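PDB 3PBP: nucleoporin NUP82 from Saccharomyces cerevisiae, which serves as a structural component of the nuclear pore complex, where its N-terminal domain, the part described here, interacts with the nucleoporin NUP116. Local coordinates for residues D321-M333 and N345-R358. The protein carries 1 engineered substitution. Residues are numbered along the deposited sequence; the frame is centred on the assembly and turned at random.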
ATOM      1  N   ASP A 321       6.625 -18.097   7.918  1.00 67.51           N
ATOM      2  CA  ASP A 321       7.215 -19.405   7.670  1.00 69.20           C
ATOM      3  C   ASP A 321       8.349 -19.421   6.656  1.00 68.87           C
ATOM      4  O   ASP A 321       8.714 -20.484   6.144  1.00 68.25           O
ATOM      5  CB  ASP A 321       6.120 -20.384   7.227  1.00 72.70           C
ATOM      6  CG  ASP A 321       5.610 -20.104   5.822  1.00 74.96           C
ATOM      7  OD1 ASP A 321       5.511 -18.913   5.450  1.00 76.80           O
ATOM      8  OD2 ASP A 321       5.295 -21.074   5.094  1.00 75.27           O
ATOM      9  N   GLY A 322       8.913 -18.251   6.373  1.00 68.39           N
ATOM     10  CA  GLY A 322       9.994 -18.183   5.407  1.00 67.92           C
ATOM     11  C   GLY A 322       9.508 -18.621   4.039  1.00 67.53           C
ATOM     12  O   GLY A 322      10.270 -19.155   3.236  1.00 66.80           O
ATOM     13  N   SER A 323       8.224 -18.383   3.779  1.00 67.99           N
ATOM     14  CA  SER A 323       7.593 -18.752   2.515  1.00 67.31           C
ATOM     15  C   SER A 323       7.348 -17.516   1.630  1.00 66.71           C
ATOM     16  O   SER A 323       7.295 -16.365   2.105  1.00 66.20           O
ATOM     17  CB  SER A 323       6.271 -19.485   2.801  1.00 67.61           C
ATOM     18  OG  SER A 323       5.793 -20.202   1.675  1.00 68.56           O
ATOM     19  N   LEU A 324       7.187 -17.772   0.337  1.00 65.32           N
ATOM     20  CA  LEU A 324       6.969 -16.720  -0.649  1.00 63.25           C
ATOM     21  C   LEU A 324       5.839 -17.125  -1.571  1.00 61.66           C
ATOM     22  O   LEU A 324       5.791 -18.269  -2.006  1.00 60.69           O
ATOM     23  CB  LEU A 324       8.227 -16.568  -1.494  1.00 62.95           C
ATOM     24  CG  LEU A 324       8.879 -15.208  -1.631  1.00 62.86           C
ATOM     25  CD1 LEU A 324       9.182 -14.651  -0.251  1.00 62.73           C
ATOM     26  CD2 LEU A 324      10.139 -15.360  -2.458  1.00 62.09           C
ATOM     27  N   ILE A 325       4.918 -16.215  -1.866  1.00 60.51           N
ATOM     28  CA  ILE A 325       3.862 -16.560  -2.810  1.00 59.74           C
ATOM     29  C   ILE A 325       3.912 -15.567  -3.967  1.00 59.19           C
ATOM     30  O   ILE A 325       3.844 -14.356  -3.770  1.00 60.22           O
ATOM     31  CB  ILE A 325       2.431 -16.581  -2.169  1.00 58.49           C
ATOM     32  CG1 ILE A 325       2.001 -15.187  -1.711  1.00 59.77           C
ATOM     33  CG2 ILE A 325       2.405 -17.546  -1.024  1.00 58.19           C
ATOM     34  CD1 ILE A 325       0.520 -15.096  -1.326  1.00 55.67           C
ATOM     35  N   LEU A 326       4.075 -16.092  -5.173  1.00 58.15           N
ATOM     36  CA  LEU A 326       4.144 -15.272  -6.368  1.00 56.65           C
ATOM     37  C   LEU A 326       2.734 -15.185  -6.921  1.00 56.57           C
ATOM     38  O   LEU A 326       2.147 -16.189  -7.290  1.00 57.66           O
ATOM     39  CB  LEU A 326       5.104 -15.914  -7.370  1.00 56.27           C
ATOM     40  CG  LEU A 326       6.533 -16.137  -6.850  1.00 55.78           C
ATOM     41  CD1 LEU A 326       7.425 -16.610  -7.985  1.00 56.38           C
ATOM     42  CD2 LEU A 326       7.086 -14.835  -6.269  1.00 55.95           C
ATOM     43  N   LEU A 327       2.189 -13.974  -6.968  1.00 56.60           N
ATOM     44  CA  LEU A 327       0.826 -13.755  -7.426  1.00 54.85           C
ATOM     45  C   LEU A 327       0.746 -13.023  -8.759  1.00 54.67           C
ATOM     46  O   LEU A 327       1.680 -12.341  -9.155  1.00 54.65           O
ATOM     47  CB  LEU A 327       0.070 -12.958  -6.369  1.00 53.54           C
ATOM     48  CG  LEU A 327       0.257 -13.413  -4.922  1.00 52.93           C
ATOM     49  CD1 LEU A 327      -0.429 -12.420  -3.967  1.00 53.16           C
ATOM     50  CD2 LEU A 327      -0.293 -14.807  -4.769  1.00 51.24           C
ATOM     51  N   PHE A 328      -0.398 -13.170  -9.425  1.00 54.89           N
ATOM     52  CA  PHE A 328      -0.673 -12.547 -10.715  1.00 54.42           C
ATOM     53  C   PHE A 328      -2.089 -11.942 -10.731  1.00 53.75           C
ATOM     54  O   PHE A 328      -3.063 -12.622 -10.411  1.00 54.48           O
ATOM     55  CB  PHE A 328      -0.544 -13.598 -11.816  1.00 54.98           C
ATOM     56  CG  PHE A 328      -0.948 -13.106 -13.172  1.00 56.25           C
ATOM     57  CD1 PHE A 328      -0.127 -12.225 -13.888  1.00 57.43           C
ATOM     58  CD2 PHE A 328      -2.154 -13.512 -13.734  1.00 53.89           C
ATOM     59  CE1 PHE A 328      -0.512 -11.756 -15.154  1.00 56.73           C
ATOM     60  CE2 PHE A 328      -2.545 -13.056 -14.985  1.00 54.59           C
ATOM     61  CZ  PHE A 328      -1.723 -12.176 -15.700  1.00 55.34           C
ATOM     62  N   LYS A 329      -2.196 -10.667 -11.102  1.00 53.33           N
ATOM     63  CA  LYS A 329      -3.487  -9.969 -11.162  1.00 52.96           C
ATOM     64  C   LYS A 329      -4.171 -10.189 -12.517  1.00 53.26           C
ATOM     65  O   LYS A 329      -3.758  -9.612 -13.524  1.00 52.50           O
ATOM     66  CB  LYS A 329      -3.265  -8.479 -10.914  1.00 52.21           C
ATOM     67  CG  LYS A 329      -4.455  -7.595 -11.120  1.00 52.29           C
ATOM     68  CD  LYS A 329      -4.093  -6.200 -10.664  1.00 54.39           C
ATOM     69  CE  LYS A 329      -4.893  -5.126 -11.386  1.00 57.86           C
ATOM     70  NZ  LYS A 329      -4.538  -4.959 -12.833  1.00 60.50           N
ATOM     71  N   ASP A 330      -5.212 -11.027 -12.525  1.00 52.46           N
ATOM     72  CA  ASP A 330      -5.947 -11.370 -13.735  1.00 52.01           C
ATOM     73  C   ASP A 330      -7.059 -10.425 -14.152  1.00 53.12           C
ATOM     74  O   ASP A 330      -7.388 -10.348 -15.338  1.00 53.43           O
ATOM     75  CB  ASP A 330      -6.543 -12.777 -13.628  1.00 52.73           C
ATOM     76  CG  ASP A 330      -7.519 -12.928 -12.461  1.00 56.00           C
ATOM     77  OD1 ASP A 330      -8.558 -13.624 -12.620  1.00 55.72           O
ATOM     78  OD2 ASP A 330      -7.243 -12.372 -11.375  1.00 57.06           O
ATOM     79  N   LEU A 331      -7.661  -9.718 -13.200  1.00 53.06           N
ATOM     80  CA  LEU A 331      -8.737  -8.803 -13.552  1.00 53.03           C
ATOM     81  C   LEU A 331      -8.270  -7.365 -13.614  1.00 53.84           C
ATOM     82  O   LEU A 331      -7.311  -6.984 -12.944  1.00 55.51           O
ATOM     83  CB  LEU A 331      -9.883  -8.943 -12.566  1.00 51.92           C
ATOM     84  CG  LEU A 331     -10.404 -10.376 -12.499  1.00 52.57           C
ATOM     85  CD1 LEU A 331     -11.690 -10.408 -11.694  1.00 52.57           C
ATOM     86  CD2 LEU A 331     -10.642 -10.896 -13.897  1.00 50.93           C
ATOM     87  N   GLU A 332      -8.926  -6.567 -14.441  1.00 54.36           N
ATOM     88  CA  GLU A 332      -8.558  -5.165 -14.564  1.00 57.32           C
ATOM     89  C   GLU A 332      -9.337  -4.337 -13.532  1.00 59.59           C
ATOM     90  O   GLU A 332     -10.579  -4.371 -13.490  1.00 59.89           O
ATOM     91  CB  GLU A 332      -8.868  -4.673 -15.978  1.00 57.49           C
ATOM     92  CG  GLU A 332      -8.337  -3.291 -16.295  1.00 58.80           C
ATOM     93  CD  GLU A 332      -6.833  -3.198 -16.171  1.00 60.43           C
ATOM     94  OE1 GLU A 332      -6.133  -4.027 -16.791  1.00 59.38           O
ATOM     95  OE2 GLU A 332      -6.355  -2.289 -15.456  1.00 62.79           O
HETATM   96  N   MSE A 333      -8.616  -3.612 -12.684  1.00 60.26           N
HETATM   97  CA  MSE A 333      -9.275  -2.795 -11.682  1.00 61.25           C
HETATM   98  C   MSE A 333      -9.814  -1.535 -12.325  1.00 59.47           C
HETATM   99  O   MSE A 333      -9.395  -1.136 -13.415  1.00 56.49           O
HETATM  100  CB  MSE A 333      -8.300  -2.348 -10.599  1.00 66.71           C
HETATM  101  CG  MSE A 333      -7.642  -3.431  -9.772  1.00 75.02           C
HETATM  102 SE   MSE A 333      -6.198  -2.618  -8.682  1.00 88.16          SE
HETATM  103  CE  MSE A 333      -7.313  -1.663  -7.396  1.00 83.16           C
ATOM    104  N   ASN A 345     -12.926  -6.684  -9.128  1.00 56.72           N
ATOM    105  CA  ASN A 345     -11.799  -7.094  -9.910  1.00 57.01           C
ATOM    106  C   ASN A 345     -10.524  -6.954  -9.093  1.00 56.03           C
ATOM    107  O   ASN A 345      -9.420  -6.892  -9.645  1.00 58.50           O
ATOM    108  CB  ASN A 345     -11.764  -6.302 -11.212  1.00 57.77           C
ATOM    109  CG  ASN A 345     -12.887  -6.706 -12.146  1.00 56.48           C
ATOM    110  OD1 ASN A 345     -13.737  -7.524 -11.788  1.00 54.52           O
ATOM    111  ND2 ASN A 345     -12.897  -6.137 -13.345  1.00 56.29           N
ATOM    112  N   ASN A 346     -10.686  -6.901  -7.772  1.00 54.14           N
ATOM    113  CA  ASN A 346      -9.543  -6.852  -6.862  1.00 54.34           C
ATOM    114  C   ASN A 346      -9.196  -8.327  -6.712  1.00 54.19           C
ATOM    115  O   ASN A 346      -9.422  -8.935  -5.665  1.00 54.14           O
ATOM    116  CB  ASN A 346      -9.929  -6.255  -5.498  1.00 54.07           C
ATOM    117  CG  ASN A 346     -10.086  -4.729  -5.534  1.00 52.05           C
ATOM    118  OD1 ASN A 346      -9.997  -4.081  -4.517  1.00 50.71           O
ATOM    119  ND2 ASN A 346     -10.324  -4.170  -6.708  1.00 52.95           N
ATOM    120  N   SER A 347      -8.648  -8.891  -7.784  1.00 54.39           N
ATOM    121  CA  SER A 347      -8.335 -10.305  -7.834  1.00 56.08           C
ATOM    122  C   SER A 347      -6.903 -10.677  -8.160  1.00 55.74           C
ATOM    123  O   SER A 347      -6.351 -10.229  -9.148  1.00 57.11           O
ATOM    124  CB  SER A 347      -9.259 -10.985  -8.851  1.00 56.76           C
ATOM    125  OG  SER A 347      -8.761 -12.262  -9.217  1.00 60.02           O
ATOM    126  N   LEU A 348      -6.322 -11.520  -7.319  1.00 55.74           N
ATOM    127  CA  LEU A 348      -4.972 -12.017  -7.508  1.00 55.84           C
ATOM    128  C   LEU A 348      -5.028 -13.543  -7.553  1.00 57.62           C
ATOM    129  O   LEU A 348      -5.813 -14.185  -6.847  1.00 58.98           O
ATOM    130  CB  LEU A 348      -4.068 -11.585  -6.363  1.00 54.56           C
ATOM    131  CG  LEU A 348      -3.643 -10.130  -6.338  1.00 54.15           C
ATOM    132  CD1 LEU A 348      -2.832  -9.888  -5.088  1.00 55.64           C
ATOM    133  CD2 LEU A 348      -2.836  -9.813  -7.586  1.00 53.66           C
ATOM    134  N   VAL A 349      -4.178 -14.121  -8.380  1.00 57.96           N
ATOM    135  CA  VAL A 349      -4.127 -15.556  -8.535  1.00 58.84           C
ATOM    136  C   VAL A 349      -2.743 -16.067  -8.160  1.00 58.51           C
ATOM    137  O   VAL A 349      -1.749 -15.447  -8.509  1.00 57.95           O
ATOM    138  CB  VAL A 349      -4.453 -15.920 -10.000  1.00 60.67           C
ATOM    139  CG1 VAL A 349      -4.222 -17.383 -10.246  1.00 61.36           C
ATOM    140  CG2 VAL A 349      -5.897 -15.568 -10.298  1.00 61.17           C
ATOM    141  N   LEU A 350      -2.683 -17.190  -7.449  1.00 59.46           N
ATOM    142  CA  LEU A 350      -1.403 -17.779  -7.043  1.00 60.92           C
ATOM    143  C   LEU A 350      -0.786 -18.560  -8.185  1.00 61.25           C
ATOM    144  O   LEU A 350      -1.431 -19.442  -8.737  1.00 62.14           O
ATOM    145  CB  LEU A 350      -1.584 -18.740  -5.865  1.00 61.15           C
ATOM    146  CG  LEU A 350      -0.293 -19.401  -5.370  1.00 61.25           C
ATOM    147  CD1 LEU A 350       0.287 -18.589  -4.221  1.00 62.23           C
ATOM    148  CD2 LEU A 350      -0.574 -20.800  -4.899  1.00 61.80           C
ATOM    149  N   ILE A 351       0.456 -18.240  -8.533  1.00 62.14           N
ATOM    150  CA  ILE A 351       1.161 -18.939  -9.606  1.00 63.48           C
ATOM    151  C   ILE A 351       2.134 -19.957  -9.028  1.00 64.39           C
ATOM    152  O   ILE A 351       2.301 -21.042  -9.568  1.00 64.38           O
ATOM    153  CB  ILE A 351       1.950 -17.962 -10.490  1.00 63.76           C
ATOM    154  CG1 ILE A 351       0.985 -17.125 -11.333  1.00 64.49           C
ATOM    155  CG2 ILE A 351       2.891 -18.727 -11.388  1.00 63.29           C
ATOM    156  CD1 ILE A 351       1.667 -16.081 -12.201  1.00 65.24           C
ATOM    157  N   GLU A 352       2.776 -19.596  -7.924  1.00 66.13           N
ATOM    158  CA  GLU A 352       3.727 -20.480  -7.269  1.00 68.69           C
ATOM    159  C   GLU A 352       4.027 -20.075  -5.818  1.00 69.55           C
ATOM    160  O   GLU A 352       3.829 -18.926  -5.411  1.00 69.51           O
ATOM    161  CB  GLU A 352       5.042 -20.521  -8.063  1.00 69.67           C
ATOM    162  CG  GLU A 352       6.262 -20.823  -7.189  1.00 72.85           C
ATOM    163  CD  GLU A 352       7.559 -20.888  -7.956  1.00 74.76           C
ATOM    164  OE1 GLU A 352       7.819 -19.961  -8.756  1.00 75.45           O
ATOM    165  OE2 GLU A 352       8.317 -21.865  -7.744  1.00 75.34           O
ATOM    166  N   ARG A 353       4.495 -21.043  -5.041  1.00 69.71           N
ATOM    167  CA  ARG A 353       4.884 -20.797  -3.670  1.00 70.57           C
ATOM    168  C   ARG A 353       6.341 -21.275  -3.508  1.00 71.81           C
ATOM    169  O   ARG A 353       6.718 -22.347  -3.995  1.00 71.04           O
ATOM    170  CB  ARG A 353       3.973 -21.542  -2.705  1.00 70.31           C
ATOM    171  CG  ARG A 353       4.262 -21.191  -1.262  1.00 70.49           C
ATOM    172  CD  ARG A 353       3.482 -22.036  -0.313  1.00 70.50           C
ATOM    173  NE  ARG A 353       3.800 -21.670   1.057  1.00 71.93           N
ATOM    174  CZ  ARG A 353       3.386 -22.353   2.118  1.00 73.96           C
ATOM    175  NH1 ARG A 353       2.640 -23.439   1.951  1.00 75.05           N
ATOM    176  NH2 ARG A 353       3.713 -21.952   3.340  1.00 73.43           N
ATOM    177  N   VAL A 354       7.159 -20.465  -2.841  1.00 72.56           N
ATOM    178  CA  VAL A 354       8.561 -20.795  -2.633  1.00 72.97           C
ATOM    179  C   VAL A 354       8.881 -20.804  -1.145  1.00 75.32           C
ATOM    180  O   VAL A 354       8.802 -19.764  -0.485  1.00 75.85           O
ATOM    181  CB  VAL A 354       9.478 -19.764  -3.338  1.00 71.73           C
ATOM    182  CG1 VAL A 354      10.939 -20.082  -3.070  1.00 70.36           C
ATOM    183  CG2 VAL A 354       9.199 -19.760  -4.832  1.00 70.74           C
ATOM    184  N   LYS A 355       9.220 -21.978  -0.611  1.00 77.61           N
ATOM    185  CA  LYS A 355       9.575 -22.086   0.804  1.00 78.95           C
ATOM    186  C   LYS A 355      11.092 -22.046   0.914  1.00 79.32           C
ATOM    187  O   LYS A 355      11.782 -22.946   0.430  1.00 78.17           O
ATOM    188  CB  LYS A 355       9.052 -23.393   1.404  1.00 79.95           C
ATOM    189  CG  LYS A 355       7.549 -23.571   1.307  1.00 81.50           C
ATOM    190  CD  LYS A 355       7.098 -24.869   1.970  1.00 82.37           C
ATOM    191  CE  LYS A 355       5.614 -25.121   1.727  1.00 83.64           C
ATOM    192  NZ  LYS A 355       5.145 -26.403   2.317  1.00 83.46           N
ATOM    193  N   LEU A 356      11.608 -20.994   1.542  1.00 80.96           N
ATOM    194  CA  LEU A 356      13.050 -20.827   1.706  1.00 82.51           C
ATOM    195  C   LEU A 356      13.475 -21.297   3.091  1.00 83.71           C
ATOM    196  O   LEU A 356      14.668 -21.356   3.399  1.00 83.75           O
ATOM    197  CB  LEU A 356      13.436 -19.355   1.509  1.00 82.44           C
ATOM    198  CG  LEU A 356      12.982 -18.705   0.196  1.00 81.86           C
ATOM    199  CD1 LEU A 356      13.291 -17.221   0.225  1.00 81.32           C
ATOM    200  CD2 LEU A 356      13.665 -19.391  -0.984  1.00 81.02           C
ATOM    201  N   GLN A 357      12.487 -21.621   3.924  1.00 85.07           N
ATOM    202  CA  GLN A 357      12.739 -22.111   5.275  1.00 86.34           C
ATOM    203  C   GLN A 357      13.792 -21.296   6.029  1.00 85.95           C
ATOM    204  O   GLN A 357      14.496 -21.820   6.892  1.00 86.33           O
ATOM    205  CB  GLN A 357      13.164 -23.577   5.201  1.00 87.77           C
ATOM    206  CG  GLN A 357      12.117 -24.455   4.547  1.00 91.09           C
ATOM    207  CD  GLN A 357      12.676 -25.782   4.075  1.00 93.12           C
ATOM    208  OE1 GLN A 357      13.514 -25.830   3.172  1.00 94.65           O
ATOM    209  NE2 GLN A 357      12.216 -26.870   4.686  1.00 94.32           N
ATOM    210  N   ARG A 358      13.906 -20.015   5.689  1.00 84.77           N
ATOM    211  CA  ARG A 358      14.846 -19.117   6.348  1.00 83.49           C
ATOM    212  C   ARG A 358      14.017 -17.913   6.755  1.00 82.60           C
ATOM    213  O   ARG A 358      12.970 -17.664   6.164  1.00 82.73           O
ATOM    214  CB  ARG A 358      15.937 -18.665   5.382  1.00 83.84           C
ATOM    215  CG  ARG A 358      16.799 -19.769   4.813  1.00 84.55           C
ATOM    216  CD  ARG A 358      17.564 -19.237   3.616  1.00 85.85           C
ATOM    217  NE  ARG A 358      18.474 -20.211   3.016  1.00 86.62           N
ATOM    218  CZ  ARG A 358      19.588 -20.657   3.593  1.00 86.58           C
ATOM    219  NH1 ARG A 358      19.936 -20.216   4.802  1.00 84.03           N
ATOM    220  NH2 ARG A 358      20.363 -21.528   2.948  1.00 85.35           N
TER
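R353 reaches across the strand pair to D321 and S323, and its guanidinium is met at the edge, near its plane, by both. NE gives a hydrogen bond to S323 OG at 2.6 Å, while NH2 makes a salt bridge to D321 OD2, though the hydrogen bond within it is bent and weak. CG of R353 sits anti to the backbone N (chi1 -174°) and the chain stays extended to NE, which carries the group from its own strand over to the turn before strand 323-329. A leucine in place of R353 would probably leave the D321 carboxylate without its cationic mate and let S323 OG turn. The other nitrogen of R353, NH1, pairs with E293, which also takes K355 NZ. Toward the other end, S347 OG donates to the syn lone pair of D330 OD2 at 2.6 Å, and N345 ND2 bonds E332 O, which lies in the plane of the N345 amide, at 2.9 Å. Between these ends the backbones pair antiparallel. L326 is the pivot: its N bonds E352 O and its O takes I351 N at 2.9 Å, a classic beta bulge that puts two residues opposite one and shifts the register. Packing fills both faces. On one, L350 CD1 rests against I325 CB at 3.6 Å, the two side chains crossing at about a right angle, and L327 CD1 meets L348 CD1. On the other, L324 and V354 touch through CB atoms, I351 CD1 packs on F328 CB and sits oblique to its ring, and L326 runs alongside E352, whose OE1 bonds S412; W389 of helix 387-399 packs on L326, I351 and E352. Strand 313-319 on one flank and 286-288 on the other extend the pair into one blade of the beta-propeller formed by this N-terminal domain. Chemically, then, backbone bonds run the length of the pair, apolar side chains fill its middle, and charged or polar side chains tie its two ends.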